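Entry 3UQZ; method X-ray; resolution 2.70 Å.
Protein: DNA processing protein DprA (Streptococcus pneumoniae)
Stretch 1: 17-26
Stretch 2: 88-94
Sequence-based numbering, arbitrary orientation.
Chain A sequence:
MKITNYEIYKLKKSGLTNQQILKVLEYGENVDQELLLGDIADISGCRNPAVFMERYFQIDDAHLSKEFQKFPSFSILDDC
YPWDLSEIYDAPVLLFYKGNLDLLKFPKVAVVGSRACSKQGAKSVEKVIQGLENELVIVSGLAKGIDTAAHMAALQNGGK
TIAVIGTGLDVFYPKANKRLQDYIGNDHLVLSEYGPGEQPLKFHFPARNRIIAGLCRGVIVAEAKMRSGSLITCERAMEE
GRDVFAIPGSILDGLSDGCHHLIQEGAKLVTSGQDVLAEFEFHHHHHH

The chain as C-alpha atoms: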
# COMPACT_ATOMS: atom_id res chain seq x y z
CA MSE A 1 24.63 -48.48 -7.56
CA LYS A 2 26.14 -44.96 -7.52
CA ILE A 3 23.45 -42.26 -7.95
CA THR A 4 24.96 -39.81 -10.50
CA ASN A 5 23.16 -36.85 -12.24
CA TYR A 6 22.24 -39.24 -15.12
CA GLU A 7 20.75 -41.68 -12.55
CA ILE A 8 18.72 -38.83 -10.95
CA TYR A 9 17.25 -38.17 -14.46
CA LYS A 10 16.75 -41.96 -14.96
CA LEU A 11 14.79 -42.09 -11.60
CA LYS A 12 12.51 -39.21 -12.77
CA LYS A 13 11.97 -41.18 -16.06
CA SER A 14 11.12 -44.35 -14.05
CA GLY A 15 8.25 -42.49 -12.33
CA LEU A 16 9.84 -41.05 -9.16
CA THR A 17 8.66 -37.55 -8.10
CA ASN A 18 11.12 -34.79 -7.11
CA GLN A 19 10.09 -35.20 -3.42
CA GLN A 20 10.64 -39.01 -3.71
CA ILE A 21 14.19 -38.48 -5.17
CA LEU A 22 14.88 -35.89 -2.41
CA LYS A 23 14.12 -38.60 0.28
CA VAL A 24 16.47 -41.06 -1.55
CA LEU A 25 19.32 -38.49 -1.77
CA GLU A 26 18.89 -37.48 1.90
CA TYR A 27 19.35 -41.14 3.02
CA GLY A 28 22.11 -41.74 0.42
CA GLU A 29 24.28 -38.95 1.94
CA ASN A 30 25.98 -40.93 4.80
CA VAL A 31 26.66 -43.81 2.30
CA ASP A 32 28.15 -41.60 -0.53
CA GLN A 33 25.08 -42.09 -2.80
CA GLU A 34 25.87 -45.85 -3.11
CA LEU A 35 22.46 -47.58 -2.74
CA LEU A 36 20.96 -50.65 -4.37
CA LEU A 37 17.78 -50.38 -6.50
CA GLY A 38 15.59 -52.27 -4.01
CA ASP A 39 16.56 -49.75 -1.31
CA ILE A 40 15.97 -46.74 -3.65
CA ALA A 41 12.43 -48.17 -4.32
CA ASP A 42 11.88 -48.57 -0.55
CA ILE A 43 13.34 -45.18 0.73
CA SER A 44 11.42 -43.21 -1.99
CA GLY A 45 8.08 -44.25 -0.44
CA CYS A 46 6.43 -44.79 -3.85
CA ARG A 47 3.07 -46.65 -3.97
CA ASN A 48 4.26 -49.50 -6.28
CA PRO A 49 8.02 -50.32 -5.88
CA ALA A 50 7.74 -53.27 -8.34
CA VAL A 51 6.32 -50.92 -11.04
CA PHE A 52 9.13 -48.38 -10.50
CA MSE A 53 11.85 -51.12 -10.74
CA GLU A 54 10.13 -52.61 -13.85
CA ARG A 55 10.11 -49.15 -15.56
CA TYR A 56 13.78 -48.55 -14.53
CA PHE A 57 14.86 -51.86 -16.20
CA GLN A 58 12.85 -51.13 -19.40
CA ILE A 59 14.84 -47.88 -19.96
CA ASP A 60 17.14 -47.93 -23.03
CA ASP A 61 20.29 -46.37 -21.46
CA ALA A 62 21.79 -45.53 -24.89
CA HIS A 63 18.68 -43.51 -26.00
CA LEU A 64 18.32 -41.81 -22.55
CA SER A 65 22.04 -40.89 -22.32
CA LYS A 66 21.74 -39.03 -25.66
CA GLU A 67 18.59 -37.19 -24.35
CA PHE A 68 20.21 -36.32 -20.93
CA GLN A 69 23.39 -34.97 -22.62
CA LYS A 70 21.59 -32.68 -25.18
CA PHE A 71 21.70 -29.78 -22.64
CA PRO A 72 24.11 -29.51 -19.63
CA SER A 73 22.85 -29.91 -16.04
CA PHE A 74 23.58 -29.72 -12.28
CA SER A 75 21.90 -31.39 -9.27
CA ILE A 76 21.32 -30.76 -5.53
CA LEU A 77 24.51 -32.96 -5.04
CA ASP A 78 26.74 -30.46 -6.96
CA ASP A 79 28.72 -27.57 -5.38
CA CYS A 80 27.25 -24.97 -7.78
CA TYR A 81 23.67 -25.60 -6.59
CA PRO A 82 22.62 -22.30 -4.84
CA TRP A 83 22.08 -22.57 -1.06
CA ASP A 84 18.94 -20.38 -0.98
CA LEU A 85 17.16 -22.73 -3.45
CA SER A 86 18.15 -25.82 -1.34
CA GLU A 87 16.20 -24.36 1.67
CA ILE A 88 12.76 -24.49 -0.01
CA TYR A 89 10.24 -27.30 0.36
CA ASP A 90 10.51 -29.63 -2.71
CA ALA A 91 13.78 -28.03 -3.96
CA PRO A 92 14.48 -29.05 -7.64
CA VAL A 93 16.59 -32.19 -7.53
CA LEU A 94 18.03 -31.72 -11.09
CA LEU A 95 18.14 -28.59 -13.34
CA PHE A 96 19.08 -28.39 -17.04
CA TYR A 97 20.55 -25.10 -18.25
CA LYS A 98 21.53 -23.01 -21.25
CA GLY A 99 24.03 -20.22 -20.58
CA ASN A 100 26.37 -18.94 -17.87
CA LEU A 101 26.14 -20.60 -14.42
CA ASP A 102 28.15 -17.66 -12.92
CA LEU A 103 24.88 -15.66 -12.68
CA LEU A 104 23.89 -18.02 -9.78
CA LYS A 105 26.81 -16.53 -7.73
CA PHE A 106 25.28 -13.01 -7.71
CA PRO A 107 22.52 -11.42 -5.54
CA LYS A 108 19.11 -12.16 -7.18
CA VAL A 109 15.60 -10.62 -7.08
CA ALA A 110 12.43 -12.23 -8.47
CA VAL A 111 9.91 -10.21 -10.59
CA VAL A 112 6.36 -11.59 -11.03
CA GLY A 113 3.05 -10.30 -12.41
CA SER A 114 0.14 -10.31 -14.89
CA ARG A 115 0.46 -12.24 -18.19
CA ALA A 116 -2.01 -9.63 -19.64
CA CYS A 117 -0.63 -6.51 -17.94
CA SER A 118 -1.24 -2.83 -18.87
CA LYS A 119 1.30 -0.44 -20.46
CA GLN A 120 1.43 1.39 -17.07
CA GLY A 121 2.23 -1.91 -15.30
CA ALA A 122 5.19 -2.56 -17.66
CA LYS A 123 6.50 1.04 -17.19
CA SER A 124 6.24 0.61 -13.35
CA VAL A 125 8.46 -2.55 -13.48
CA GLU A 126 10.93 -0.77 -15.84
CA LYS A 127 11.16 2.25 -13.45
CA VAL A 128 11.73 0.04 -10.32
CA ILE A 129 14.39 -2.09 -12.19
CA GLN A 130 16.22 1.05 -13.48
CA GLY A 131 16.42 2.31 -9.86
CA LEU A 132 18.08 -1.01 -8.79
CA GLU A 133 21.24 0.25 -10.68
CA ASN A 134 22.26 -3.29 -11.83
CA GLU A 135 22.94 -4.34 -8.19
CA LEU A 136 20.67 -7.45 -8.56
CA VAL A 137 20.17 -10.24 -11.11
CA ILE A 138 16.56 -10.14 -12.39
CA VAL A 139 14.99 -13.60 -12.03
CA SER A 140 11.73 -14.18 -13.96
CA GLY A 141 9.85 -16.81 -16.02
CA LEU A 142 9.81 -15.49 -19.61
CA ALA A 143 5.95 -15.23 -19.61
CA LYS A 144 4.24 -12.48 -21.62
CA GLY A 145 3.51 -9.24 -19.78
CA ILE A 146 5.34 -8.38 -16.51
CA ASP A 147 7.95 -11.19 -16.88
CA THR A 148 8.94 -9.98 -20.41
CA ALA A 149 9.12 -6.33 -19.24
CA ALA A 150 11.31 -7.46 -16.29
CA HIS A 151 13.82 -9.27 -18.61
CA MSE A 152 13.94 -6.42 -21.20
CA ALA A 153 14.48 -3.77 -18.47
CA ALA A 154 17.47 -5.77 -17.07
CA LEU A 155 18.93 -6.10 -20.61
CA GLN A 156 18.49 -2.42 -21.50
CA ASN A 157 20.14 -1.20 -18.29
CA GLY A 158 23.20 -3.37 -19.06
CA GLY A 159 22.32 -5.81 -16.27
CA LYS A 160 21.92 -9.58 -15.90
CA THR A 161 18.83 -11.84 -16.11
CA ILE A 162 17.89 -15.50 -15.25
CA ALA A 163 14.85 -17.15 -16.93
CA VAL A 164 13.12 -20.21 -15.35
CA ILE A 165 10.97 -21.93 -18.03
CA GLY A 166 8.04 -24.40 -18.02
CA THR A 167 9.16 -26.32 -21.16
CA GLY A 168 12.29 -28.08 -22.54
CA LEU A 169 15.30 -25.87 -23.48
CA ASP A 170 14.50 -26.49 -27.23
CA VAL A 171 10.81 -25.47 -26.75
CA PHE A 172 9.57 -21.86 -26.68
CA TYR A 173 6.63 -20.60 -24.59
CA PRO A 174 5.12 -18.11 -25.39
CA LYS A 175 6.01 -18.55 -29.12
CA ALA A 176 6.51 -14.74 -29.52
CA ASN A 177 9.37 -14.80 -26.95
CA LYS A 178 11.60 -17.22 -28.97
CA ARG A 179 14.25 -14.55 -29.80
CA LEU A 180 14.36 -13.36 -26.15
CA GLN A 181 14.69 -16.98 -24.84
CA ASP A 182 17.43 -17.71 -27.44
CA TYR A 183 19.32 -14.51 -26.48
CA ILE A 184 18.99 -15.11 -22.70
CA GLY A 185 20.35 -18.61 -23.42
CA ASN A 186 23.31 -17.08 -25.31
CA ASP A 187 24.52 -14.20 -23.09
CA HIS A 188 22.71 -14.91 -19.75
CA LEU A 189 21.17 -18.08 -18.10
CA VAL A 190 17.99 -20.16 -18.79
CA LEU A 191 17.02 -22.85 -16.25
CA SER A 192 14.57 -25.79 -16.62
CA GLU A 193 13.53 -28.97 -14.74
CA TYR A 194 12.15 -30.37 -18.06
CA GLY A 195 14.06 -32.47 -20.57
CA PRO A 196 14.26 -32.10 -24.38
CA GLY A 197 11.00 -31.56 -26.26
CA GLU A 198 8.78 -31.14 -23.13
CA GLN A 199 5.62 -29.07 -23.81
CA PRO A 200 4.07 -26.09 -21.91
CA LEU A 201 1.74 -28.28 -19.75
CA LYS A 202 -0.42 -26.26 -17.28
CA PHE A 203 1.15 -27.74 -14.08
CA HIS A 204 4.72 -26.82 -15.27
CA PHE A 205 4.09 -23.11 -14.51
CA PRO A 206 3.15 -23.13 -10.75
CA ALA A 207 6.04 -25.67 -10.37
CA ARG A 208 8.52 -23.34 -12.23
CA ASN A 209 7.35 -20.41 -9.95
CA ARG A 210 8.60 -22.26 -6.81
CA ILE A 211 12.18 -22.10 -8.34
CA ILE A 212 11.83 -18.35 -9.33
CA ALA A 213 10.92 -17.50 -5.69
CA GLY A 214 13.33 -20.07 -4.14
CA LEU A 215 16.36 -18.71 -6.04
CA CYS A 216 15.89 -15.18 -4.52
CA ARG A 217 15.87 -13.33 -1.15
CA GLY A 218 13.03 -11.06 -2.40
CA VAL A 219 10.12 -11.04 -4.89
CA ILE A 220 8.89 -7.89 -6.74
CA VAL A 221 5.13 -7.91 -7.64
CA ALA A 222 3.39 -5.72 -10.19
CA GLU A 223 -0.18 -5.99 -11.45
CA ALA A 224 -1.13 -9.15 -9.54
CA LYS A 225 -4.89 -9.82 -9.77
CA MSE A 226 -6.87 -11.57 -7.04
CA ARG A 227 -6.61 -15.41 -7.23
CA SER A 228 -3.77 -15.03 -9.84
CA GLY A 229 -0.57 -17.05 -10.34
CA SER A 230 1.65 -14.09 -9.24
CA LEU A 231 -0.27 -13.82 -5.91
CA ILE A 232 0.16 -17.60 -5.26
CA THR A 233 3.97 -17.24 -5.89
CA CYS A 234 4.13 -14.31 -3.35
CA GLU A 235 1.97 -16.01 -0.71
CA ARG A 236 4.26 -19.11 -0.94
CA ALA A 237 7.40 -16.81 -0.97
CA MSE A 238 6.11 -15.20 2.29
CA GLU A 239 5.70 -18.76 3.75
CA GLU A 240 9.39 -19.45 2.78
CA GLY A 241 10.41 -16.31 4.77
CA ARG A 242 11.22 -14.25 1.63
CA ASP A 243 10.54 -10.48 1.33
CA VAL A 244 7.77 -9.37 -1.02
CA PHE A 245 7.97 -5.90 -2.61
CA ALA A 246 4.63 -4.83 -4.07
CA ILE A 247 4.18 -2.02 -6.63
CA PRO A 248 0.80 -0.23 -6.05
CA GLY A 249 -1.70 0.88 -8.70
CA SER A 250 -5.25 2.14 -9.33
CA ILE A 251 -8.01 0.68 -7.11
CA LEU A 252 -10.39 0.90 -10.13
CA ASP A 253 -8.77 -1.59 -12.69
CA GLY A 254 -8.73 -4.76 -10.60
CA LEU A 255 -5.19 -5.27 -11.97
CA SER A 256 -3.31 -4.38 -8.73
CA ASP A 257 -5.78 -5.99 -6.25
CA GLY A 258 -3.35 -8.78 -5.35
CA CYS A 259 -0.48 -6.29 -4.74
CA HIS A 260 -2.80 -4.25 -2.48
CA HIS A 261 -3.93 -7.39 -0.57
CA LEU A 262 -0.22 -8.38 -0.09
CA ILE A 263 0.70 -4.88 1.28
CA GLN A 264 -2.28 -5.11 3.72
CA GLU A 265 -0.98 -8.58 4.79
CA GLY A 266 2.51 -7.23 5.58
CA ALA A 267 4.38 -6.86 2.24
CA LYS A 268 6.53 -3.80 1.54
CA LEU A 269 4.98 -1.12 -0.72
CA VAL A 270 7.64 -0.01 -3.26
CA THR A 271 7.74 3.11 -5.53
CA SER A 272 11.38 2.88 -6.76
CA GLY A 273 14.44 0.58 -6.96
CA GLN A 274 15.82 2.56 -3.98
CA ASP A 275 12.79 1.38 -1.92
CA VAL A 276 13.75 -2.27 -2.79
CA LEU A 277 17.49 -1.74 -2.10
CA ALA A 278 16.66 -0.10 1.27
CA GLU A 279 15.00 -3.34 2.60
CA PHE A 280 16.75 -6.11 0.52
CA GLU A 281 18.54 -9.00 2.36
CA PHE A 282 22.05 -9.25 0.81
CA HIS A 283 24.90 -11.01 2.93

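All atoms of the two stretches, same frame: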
# COMPACT_ATOMS: atom_id res chain seq x y z
N THR A 17 8.90 -38.99 -8.21
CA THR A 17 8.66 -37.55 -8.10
C THR A 17 9.90 -36.90 -7.49
O THR A 17 10.70 -37.58 -6.85
CB THR A 17 7.43 -37.22 -7.23
OG1 THR A 17 7.69 -37.61 -5.88
CG2 THR A 17 6.16 -37.85 -7.74
N ASN A 18 10.02 -35.58 -7.66
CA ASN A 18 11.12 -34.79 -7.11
C ASN A 18 11.23 -34.98 -5.59
O ASN A 18 12.34 -35.16 -5.09
CB ASN A 18 10.90 -33.33 -7.43
CG ASN A 18 12.10 -32.50 -7.15
OD1 ASN A 18 12.97 -32.34 -8.01
ND2 ASN A 18 12.19 -31.97 -5.93
N GLN A 19 10.09 -34.97 -4.87
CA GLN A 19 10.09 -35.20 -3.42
C GLN A 19 10.60 -36.60 -3.10
O GLN A 19 11.40 -36.75 -2.16
CB GLN A 19 8.69 -34.99 -2.80
CG GLN A 19 8.57 -33.73 -1.95
CD GLN A 19 9.61 -33.59 -0.85
OE1 GLN A 19 10.04 -34.56 -0.22
NE2 GLN A 19 10.00 -32.35 -0.59
N GLN A 20 10.19 -37.62 -3.89
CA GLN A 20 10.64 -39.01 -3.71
C GLN A 20 12.15 -39.14 -3.88
O GLN A 20 12.79 -39.80 -3.06
CB GLN A 20 9.87 -39.98 -4.61
CG GLN A 20 8.43 -40.22 -4.14
CD GLN A 20 7.55 -40.89 -5.16
OE1 GLN A 20 7.81 -40.90 -6.38
NE2 GLN A 20 6.43 -41.43 -4.68
N ILE A 21 12.74 -38.47 -4.92
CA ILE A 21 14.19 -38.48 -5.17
C ILE A 21 14.94 -37.74 -4.05
O ILE A 21 16.01 -38.18 -3.63
CB ILE A 21 14.55 -38.01 -6.60
CG1 ILE A 21 13.90 -38.94 -7.66
CG2 ILE A 21 16.09 -37.93 -6.80
CD1 ILE A 21 13.54 -38.33 -8.89
N LEU A 22 14.34 -36.65 -3.53
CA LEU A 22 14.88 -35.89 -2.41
C LEU A 22 15.05 -36.77 -1.17
O LEU A 22 16.10 -36.69 -0.54
CB LEU A 22 14.01 -34.66 -2.09
CG LEU A 22 14.58 -33.32 -2.57
CD1 LEU A 22 13.49 -32.26 -2.61
CD2 LEU A 22 15.77 -32.87 -1.71
N LYS A 23 14.05 -37.64 -0.84
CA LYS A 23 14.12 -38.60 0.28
C LYS A 23 15.29 -39.57 0.07
O LYS A 23 16.06 -39.80 1.00
CB LYS A 23 12.82 -39.40 0.43
CG LYS A 23 11.68 -38.65 1.09
CD LYS A 23 10.48 -39.55 1.30
CE LYS A 23 9.27 -38.75 1.71
NZ LYS A 23 8.57 -38.12 0.56
N VAL A 24 15.42 -40.11 -1.18
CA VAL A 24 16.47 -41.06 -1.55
C VAL A 24 17.84 -40.43 -1.35
O VAL A 24 18.70 -41.03 -0.70
CB VAL A 24 16.27 -41.61 -3.00
CG1 VAL A 24 17.47 -42.44 -3.47
CG2 VAL A 24 14.98 -42.42 -3.12
N LEU A 25 18.04 -39.20 -1.87
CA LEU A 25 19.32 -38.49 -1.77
C LEU A 25 19.70 -38.11 -0.35
O LEU A 25 20.89 -38.10 -0.03
CB LEU A 25 19.40 -37.29 -2.72
CG LEU A 25 19.30 -37.60 -4.22
CD1 LEU A 25 19.19 -36.34 -5.02
CD2 LEU A 25 20.48 -38.44 -4.72
N GLU A 26 18.70 -37.82 0.49
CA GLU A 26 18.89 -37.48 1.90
C GLU A 26 19.46 -38.69 2.67
O GLU A 26 20.41 -38.53 3.43
CB GLU A 26 17.57 -37.02 2.53
CG GLU A 26 17.14 -35.63 2.09
CD GLU A 26 16.04 -34.99 2.91
OE1 GLU A 26 15.41 -35.69 3.74
OE2 GLU A 26 15.82 -33.77 2.73
N ILE A 88 14.20 -24.43 0.24
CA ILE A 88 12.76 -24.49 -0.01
C ILE A 88 12.21 -25.90 0.11
O ILE A 88 12.95 -26.88 -0.00
CB ILE A 88 12.33 -23.82 -1.35
CG1 ILE A 88 12.86 -24.58 -2.59
CG2 ILE A 88 12.69 -22.35 -1.38
CD1 ILE A 88 11.94 -24.65 -3.73
N TYR A 89 10.90 -26.00 0.33
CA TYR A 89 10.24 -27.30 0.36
C TYR A 89 10.16 -27.76 -1.11
O TYR A 89 9.81 -26.96 -1.99
CB TYR A 89 8.84 -27.18 1.00
CG TYR A 89 8.00 -28.42 0.79
CD1 TYR A 89 8.32 -29.62 1.43
CD2 TYR A 89 6.91 -28.41 -0.08
CE1 TYR A 89 7.57 -30.77 1.21
CE2 TYR A 89 6.16 -29.56 -0.31
CZ TYR A 89 6.49 -30.74 0.34
OH TYR A 89 5.75 -31.88 0.13
N ASP A 90 10.52 -29.03 -1.37
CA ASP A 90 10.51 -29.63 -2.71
C ASP A 90 11.50 -28.94 -3.67
O ASP A 90 11.18 -28.69 -4.83
CB ASP A 90 9.07 -29.74 -3.28
CG ASP A 90 8.88 -30.74 -4.40
OD1 ASP A 90 9.61 -31.74 -4.42
OD2 ASP A 90 7.99 -30.52 -5.25
N ALA A 91 12.72 -28.65 -3.17
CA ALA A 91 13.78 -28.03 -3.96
C ALA A 91 14.07 -28.86 -5.23
O ALA A 91 14.09 -30.09 -5.13
CB ALA A 91 15.04 -27.91 -3.12
N PRO A 92 14.20 -28.25 -6.43
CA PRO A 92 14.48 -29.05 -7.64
C PRO A 92 15.70 -29.92 -7.45
O PRO A 92 16.75 -29.46 -7.00
CB PRO A 92 14.67 -28.01 -8.75
CG PRO A 92 14.89 -26.74 -8.06
CD PRO A 92 14.17 -26.81 -6.74
N VAL A 93 15.54 -31.20 -7.70
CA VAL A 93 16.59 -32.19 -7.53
C VAL A 93 17.63 -32.17 -8.67
O VAL A 93 18.82 -32.41 -8.43
CB VAL A 93 15.94 -33.56 -7.23
CG1 VAL A 93 15.93 -34.50 -8.43
CG2 VAL A 93 16.53 -34.19 -5.99
N LEU A 94 17.20 -31.81 -9.90
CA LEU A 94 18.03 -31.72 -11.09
C LEU A 94 17.52 -30.58 -11.98
O LEU A 94 16.32 -30.47 -12.20
CB LEU A 94 18.02 -33.07 -11.85
CG LEU A 94 18.79 -33.18 -13.19
CD1 LEU A 94 20.27 -33.39 -12.96
CD2 LEU A 94 18.25 -34.31 -14.04
O HOH W 1 7.65 -33.11 -6.54
O HOH W 2 11.39 -30.72 0.92

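The first turns of a helix, residues 18 to 26, pack against an irregular segment that begins with a type II beta turn from Ile 88 to Ala 91. The contact buries 429 Å², both sides summed.

Asn 18 is the polar centre. Its CA-to-CB bond points toward the other stretch, and chi1 is t (-168°). With chi2 at 89°, both ends of the amide meet backbone of the other segment. Asn 18 OD1 accepts from Val 93 N at 2.8 Å. Asn 18 ND2 donates to Ala 91 O at 2.8 Å. The amide thus spans Pro 92, pairing with the carbonyl before it and the NH after it. Asn 18 ND2 also donates to Asp 90 OD1 at 3.0 Å, so both of its hydrogens can be used.

Asp 90 has phi/psi of 63/43, as suits the third position of a type II turn. Its CA-to-CB bond points sideways, but chi1 t (-160°) brings the carboxylate nearer the helix. Asp 90 OD1 lies 3.3 Å from Gln 19 N, but the angle is too poor for a hydrogen bond. Water 1 donates to Asp 90 OD2 at 2.9 Å and accepts a weak bond from Gln 19 N at 3.5 Å.

Gln 19 also starts sideways. Its chi1 of -108° lies between wells, and chi2 is m (-54°). The side chain folds back so that its amide reaches the turn. Gln 19 NE2 and Asp 90 N are 3.4 Å apart, but both are donors. Water 2 resolves this by accepting from Gln 19 NE2 at 2.6 Å and from Asp 90 N at 3.0 Å. Gln 19 NE2 also approaches Tyr 89 CE1 at 3.4 Å, oblique to the ring. Tyr 89 chi1 is t (168°).

Val 93 is the apolar centre and has the largest area covered by the other stretch, 104 Å². Its CA-to-CB bond points toward the helix; chi1 (103°) is between wells. Val 93 CG1 lies 3.8 Å from Ile 21 CG2. Val 93 CG2 lies 3.6 Å from Leu 25 CD1 and 4.0 Å from Leu 22 CG. Leu 22 has an off-well chi1 (-104°), and its CD1 lies 3.4 Å from Ala 91 O. Leu 25 is regular, with chi1 m and chi2 t.

Thr 17 caps the helix without touching the other stretch. With chi1 p (67°), Thr 17 OG1 accepts from Gln 20 N at 3.2 Å. Thr 17 N donates to Gln 20 OE1 at 2.9 Å, closing a reciprocal pair.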